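PDB 4ZNM: C-domain type II peptide synthetase from Streptomyces globisporus, which belongs to the condensation-domain family of nonribosomal peptide synthetases, here as a type II protein. Local coordinates for residues A[271-283]-A[437-449]. Sequence-based numbering, arbitrary orientation.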
loop_
_atom_site.group_PDB
_atom_site.type_symbol
_atom_site.label_atom_id
_atom_site.label_comp_id
_atom_site.label_asym_id
_atom_site.label_seq_id
_atom_site.Cartn_x
_atom_site.Cartn_y
_atom_site.Cartn_z
ATOM N N THR A 271 -1.284 -5.733 -17.247
ATOM C CA THR A 271 -1.047 -7.159 -17.528
ATOM C C THR A 271 -1.236 -8.043 -16.288
ATOM O O THR A 271 -1.913 -9.076 -16.340
ATOM C CB THR A 271 0.368 -7.384 -18.088
ATOM O OG1 THR A 271 0.565 -6.547 -19.239
ATOM C CG2 THR A 271 0.564 -8.848 -18.494
HETATM N N MSE A 272 -0.628 -7.664 -15.168
HETATM C CA MSE A 272 -0.742 -8.469 -13.960
HETATM C C MSE A 272 -2.190 -8.444 -13.398
HETATM O O MSE A 272 -2.706 -9.468 -12.921
HETATM C CB MSE A 272 0.291 -7.993 -12.925
HETATM C CG MSE A 272 1.799 -8.355 -13.376
HETATM SE SE MSE A 272 2.948 -7.769 -12.014
HETATM C CE MSE A 272 2.649 -9.225 -10.753
ATOM N N PHE A 273 -2.865 -7.312 -13.542
ATOM C CA PHE A 273 -4.270 -7.217 -13.154
ATOM C C PHE A 273 -5.122 -8.103 -14.052
ATOM O O PHE A 273 -5.942 -8.875 -13.557
ATOM C CB PHE A 273 -4.779 -5.756 -13.207
ATOM C CG PHE A 273 -6.181 -5.588 -12.657
ATOM C CD1 PHE A 273 -6.399 -5.524 -11.297
ATOM C CD2 PHE A 273 -7.262 -5.490 -13.486
ATOM C CE1 PHE A 273 -7.677 -5.371 -10.784
ATOM C CE2 PHE A 273 -8.544 -5.341 -12.979
ATOM C CZ PHE A 273 -8.746 -5.284 -11.632
ATOM N N ALA A 274 -4.928 -8.009 -15.368
ATOM C CA ALA A 274 -5.603 -8.927 -16.309
ATOM C C ALA A 274 -5.448 -10.379 -15.913
ATOM O O ALA A 274 -6.417 -11.146 -15.960
ATOM C CB ALA A 274 -5.072 -8.739 -17.728
ATOM N N ALA A 275 -4.219 -10.786 -15.578
ATOM C CA ALA A 275 -3.977 -12.169 -15.174
ATOM C C ALA A 275 -4.786 -12.504 -13.911
ATOM O O ALA A 275 -5.234 -13.642 -13.731
ATOM C CB ALA A 275 -2.508 -12.419 -14.928
ATOM N N TYR A 276 -4.948 -11.531 -13.026
ATOM C CA TYR A 276 -5.752 -11.757 -11.801
ATOM C C TYR A 276 -7.213 -12.016 -12.171
ATOM O O TYR A 276 -7.889 -12.883 -11.598
ATOM C CB TYR A 276 -5.647 -10.567 -10.851
ATOM C CG TYR A 276 -6.265 -10.823 -9.506
ATOM C CD1 TYR A 276 -5.892 -11.928 -8.769
ATOM C CD2 TYR A 276 -7.219 -9.966 -8.975
ATOM C CE1 TYR A 276 -6.438 -12.183 -7.548
ATOM C CE2 TYR A 276 -7.765 -10.207 -7.723
ATOM C CZ TYR A 276 -7.349 -11.314 -7.016
ATOM O OH TYR A 276 -7.856 -11.612 -5.779
ATOM N N GLN A 277 -7.695 -11.273 -13.150
ATOM C CA GLN A 277 -9.065 -11.456 -13.605
ATOM C C GLN A 277 -9.248 -12.831 -14.196
ATOM O O GLN A 277 -10.270 -13.510 -13.942
ATOM C CB GLN A 277 -9.440 -10.385 -14.615
ATOM C CG GLN A 277 -9.454 -9.023 -13.997
ATOM C CD GLN A 277 -10.010 -7.972 -14.906
ATOM O OE1 GLN A 277 -11.209 -7.693 -14.896
ATOM N NE2 GLN A 277 -9.146 -7.365 -15.688
ATOM N N VAL A 278 -8.265 -13.259 -14.980
ATOM C CA VAL A 278 -8.298 -14.598 -15.553
ATOM C C VAL A 278 -8.342 -15.623 -14.421
ATOM O O VAL A 278 -9.109 -16.582 -14.468
ATOM C CB VAL A 278 -7.111 -14.848 -16.507
ATOM C CG1 VAL A 278 -7.066 -16.282 -16.983
ATOM C CG2 VAL A 278 -7.237 -13.977 -17.732
ATOM N N LEU A 279 -7.519 -15.421 -13.405
ATOM C CA LEU A 279 -7.496 -16.328 -12.262
ATOM C C LEU A 279 -8.860 -16.381 -11.568
ATOM O O LEU A 279 -9.340 -17.451 -11.269
ATOM C CB LEU A 279 -6.455 -15.897 -11.239
ATOM C CG LEU A 279 -6.387 -16.710 -9.933
ATOM C CD1 LEU A 279 -5.891 -18.128 -10.190
ATOM C CD2 LEU A 279 -5.501 -16.018 -8.951
ATOM N N LEU A 280 -9.470 -15.229 -11.308
ATOM C CA LEU A 280 -10.778 -15.213 -10.661
ATOM C C LEU A 280 -11.881 -15.823 -11.521
ATOM O O LEU A 280 -12.801 -16.462 -11.005
ATOM C CB LEU A 280 -11.167 -13.797 -10.287
ATOM C CG LEU A 280 -10.276 -13.135 -9.231
ATOM C CD1 LEU A 280 -10.720 -11.720 -8.957
ATOM C CD2 LEU A 280 -10.220 -13.910 -7.950
ATOM N N HIS A 281 -11.807 -15.623 -12.832
ATOM C CA HIS A 281 -12.727 -16.312 -13.708
ATOM C C HIS A 281 -12.579 -17.813 -13.565
ATOM O O HIS A 281 -13.575 -18.544 -13.458
ATOM C CB HIS A 281 -12.517 -15.940 -15.172
ATOM C CG HIS A 281 -13.169 -16.900 -16.104
ATOM N ND1 HIS A 281 -14.531 -16.934 -16.290
ATOM C CD2 HIS A 281 -12.660 -17.912 -16.841
ATOM C CE1 HIS A 281 -14.828 -17.899 -17.140
ATOM N NE2 HIS A 281 -13.710 -18.513 -17.482
ATOM N N ARG A 282 -11.344 -18.294 -13.586
ATOM C CA ARG A 282 -11.117 -19.719 -13.418
ATOM C C ARG A 282 -11.551 -20.222 -12.015
ATOM O O ARG A 282 -12.037 -21.341 -11.864
ATOM C CB ARG A 282 -9.649 -20.037 -13.673
ATOM C CG ARG A 282 -9.383 -20.554 -15.084
ATOM C CD ARG A 282 -8.348 -19.792 -15.841
ATOM N NE ARG A 282 -7.094 -20.532 -15.919
ATOM C CZ ARG A 282 -6.250 -20.480 -16.949
ATOM N NH1 ARG A 282 -5.127 -21.185 -16.916
ATOM N NH2 ARG A 282 -6.524 -19.728 -18.013
ATOM N N ARG A 283 -11.370 -19.400 -10.993
ATOM C CA ARG A 283 -11.721 -19.796 -9.629
ATOM C C ARG A 283 -13.240 -19.731 -9.361
ATOM O O ARG A 283 -13.781 -20.597 -8.677
ATOM C CB ARG A 283 -10.942 -18.916 -8.635
ATOM C CG ARG A 283 -10.856 -19.446 -7.206
ATOM C CD ARG A 283 -10.097 -18.473 -6.315
ATOM N NE ARG A 283 -10.074 -18.861 -4.900
ATOM C CZ ARG A 283 -9.143 -19.641 -4.342
ATOM N NH1 ARG A 283 -8.147 -20.143 -5.079
ATOM N NH2 ARG A 283 -9.210 -19.930 -3.038
ATOM N N THR A 437 -4.466 -22.189 1.970
ATOM C CA THR A 437 -5.399 -21.689 0.976
ATOM C C THR A 437 -4.780 -20.537 0.207
ATOM O O THR A 437 -4.877 -20.468 -1.012
ATOM C CB THR A 437 -6.695 -21.199 1.634
ATOM O OG1 THR A 437 -7.243 -22.269 2.385
ATOM C CG2 THR A 437 -7.704 -20.707 0.607
HETATM N N MSE A 438 -4.162 -19.619 0.931
HETATM C CA MSE A 438 -3.576 -18.432 0.308
HETATM C C MSE A 438 -2.285 -18.791 -0.456
HETATM O O MSE A 438 -1.984 -18.209 -1.493
HETATM C CB MSE A 438 -3.317 -17.377 1.364
HETATM C CG MSE A 438 -4.616 -16.818 1.930
HETATM SE SE MSE A 438 -5.459 -15.577 0.629
HETATM C CE MSE A 438 -6.966 -16.688 0.144
ATOM N N ALA A 439 -1.539 -19.759 0.066
ATOM C CA ALA A 439 -0.362 -20.275 -0.611
ATOM C C ALA A 439 -0.728 -20.857 -1.981
ATOM O O ALA A 439 -0.018 -20.626 -2.976
ATOM C CB ALA A 439 0.315 -21.337 0.256
ATOM N N ALA A 440 -1.831 -21.601 -2.034
ATOM C CA ALA A 440 -2.306 -22.189 -3.296
ATOM C C ALA A 440 -2.821 -21.102 -4.233
ATOM O O ALA A 440 -2.599 -21.138 -5.435
ATOM C CB ALA A 440 -3.407 -23.241 -3.036
ATOM N N PHE A 441 -3.486 -20.110 -3.665
ATOM C CA PHE A 441 -4.030 -19.003 -4.430
ATOM C C PHE A 441 -2.880 -18.270 -5.141
ATOM O O PHE A 441 -2.952 -17.998 -6.319
ATOM C CB PHE A 441 -4.786 -18.097 -3.470
ATOM C CG PHE A 441 -5.659 -17.058 -4.102
ATOM C CD1 PHE A 441 -6.283 -17.258 -5.315
ATOM C CD2 PHE A 441 -5.896 -15.870 -3.421
ATOM C CE1 PHE A 441 -7.121 -16.273 -5.851
ATOM C CE2 PHE A 441 -6.729 -14.888 -3.944
ATOM C CZ PHE A 441 -7.332 -15.081 -5.169
ATOM N N LEU A 442 -1.817 -17.964 -4.397
ATOM C CA LEU A 442 -0.650 -17.283 -4.934
ATOM C C LEU A 442 0.038 -18.114 -6.009
ATOM O O LEU A 442 0.435 -17.597 -7.052
ATOM C CB LEU A 442 0.326 -16.959 -3.782
ATOM C CG LEU A 442 1.701 -16.451 -4.163
ATOM C CD1 LEU A 442 1.570 -15.200 -4.992
ATOM C CD2 LEU A 442 2.445 -16.181 -2.877
ATOM N N ALA A 443 0.175 -19.411 -5.763
ATOM C CA ALA A 443 0.850 -20.264 -6.734
ATOM C C ALA A 443 0.025 -20.385 -8.021
ATOM O O ALA A 443 0.592 -20.452 -9.107
ATOM C CB ALA A 443 1.126 -21.622 -6.148
ATOM N N ASP A 444 -1.302 -20.406 -7.892
ATOM C CA ASP A 444 -2.203 -20.418 -9.050
ATOM C C ASP A 444 -2.072 -19.133 -9.868
ATOM O O ASP A 444 -2.114 -19.148 -11.106
ATOM C CB ASP A 444 -3.664 -20.573 -8.615
ATOM C CG ASP A 444 -3.981 -21.952 -8.036
ATOM O OD1 ASP A 444 -3.186 -22.905 -8.198
ATOM O OD2 ASP A 444 -5.050 -22.072 -7.403
ATOM N N TYR A 445 -1.961 -18.014 -9.171
ATOM C CA TYR A 445 -1.774 -16.730 -9.849
ATOM C C TYR A 445 -0.458 -16.707 -10.643
ATOM O O TYR A 445 -0.442 -16.281 -11.798
ATOM C CB TYR A 445 -1.797 -15.535 -8.866
ATOM C CG TYR A 445 -1.468 -14.223 -9.563
ATOM C CD1 TYR A 445 -2.405 -13.577 -10.352
ATOM C CD2 TYR A 445 -0.214 -13.667 -9.475
ATOM C CE1 TYR A 445 -2.119 -12.403 -11.031
ATOM C CE2 TYR A 445 0.099 -12.481 -10.160
ATOM C CZ TYR A 445 -0.856 -11.854 -10.942
ATOM O OH TYR A 445 -0.557 -10.674 -11.618
ATOM N N LEU A 446 0.640 -17.156 -10.051
ATOM C CA LEU A 446 1.921 -17.066 -10.752
ATOM C C LEU A 446 1.925 -17.971 -11.983
ATOM O O LEU A 446 2.538 -17.646 -13.021
ATOM C CB LEU A 446 3.095 -17.414 -9.815
ATOM C CG LEU A 446 3.304 -16.345 -8.746
ATOM C CD1 LEU A 446 4.353 -16.773 -7.684
ATOM C CD2 LEU A 446 3.703 -15.010 -9.374
ATOM N N ASP A 447 1.218 -19.087 -11.880
ATOM C CA ASP A 447 1.090 -20.010 -13.009
ATOM C C ASP A 447 0.207 -19.398 -14.120
ATOM O O ASP A 447 0.544 -19.481 -15.301
ATOM C CB ASP A 447 0.506 -21.362 -12.542
ATOM C CG ASP A 447 0.413 -22.382 -13.668
ATOM O OD1 ASP A 447 1.476 -22.907 -14.069
ATOM O OD2 ASP A 447 -0.722 -22.652 -14.139
ATOM N N VAL A 448 -0.917 -18.785 -13.748
ATOM C CA VAL A 448 -1.787 -18.136 -14.743
ATOM C C VAL A 448 -0.981 -17.072 -15.495
ATOM O O VAL A 448 -0.980 -17.022 -16.739
ATOM C CB VAL A 448 -3.032 -17.524 -14.082
ATOM C CG1 VAL A 448 -3.688 -16.481 -14.981
ATOM C CG2 VAL A 448 -4.026 -18.609 -13.747
ATOM N N LEU A 449 -0.274 -16.239 -14.729
ATOM C CA LEU A 449 0.503 -15.133 -15.303
ATOM C C LEU A 449 1.563 -15.658 -16.263
ATOM O O LEU A 449 1.735 -15.130 -17.356
ATOM C CB LEU A 449 1.160 -14.296 -14.193
ATOM C CG LEU A 449 2.084 -13.174 -14.615
ATOM C CD1 LEU A 449 1.311 -12.138 -15.406
ATOM C CD2 LEU A 449 2.726 -12.533 -13.393
HETATM O O HOH W 1 -6.590 -21.540 -2.784
#
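F441 lies on one face of the R283 guanidinium, CD1 nearest, in an off-centre cation-pi contact, with CZ of R283 4.5 Å from the ring centroid and 34° off its normal. At the edge of the guanidinium, in its plane, sits a water that accepts from NH2 of R283 and donates to O of T437. D444 OD2 also lies near that plane, 4.3 Å from NH1 of R283, too far for a salt bridge. The far edge of the F441 ring meets L280 CD2 and OH of Y276 (3.6 Å from F441 CZ), which is hydrogen-bonded to S369. Y445 turns its ring edge to the backbone of 271-283, and its OH donates to M272 O (2.8 Å). That carbonyl already accepts the helical bond from Y276 N, so two donors grip it from opposite faces. The arrangement is knobs-into-holes packing between helices 268-284 and 435-454 of the condensation domain; the axes of segments 271-283 and 437-449 approach to 9.0 Å with 118° between their N-to-C directions. W412, on strand 410-416 of the five-stranded mixed sheet, meets the rings of Y276, F441 and Y445. F441, Y445 and V448 are knobs into 271-283, V448 among A275, V278, L279 and R282 with its CG1 3.5 Å from A275 O. L279 is the reciprocal knob among F441, D444, Y445 and V448: with CG anti to its backbone N (chi1 176°), it sends CD2 to F441 CE1 (3.5 Å) and CD1 to D444 CB.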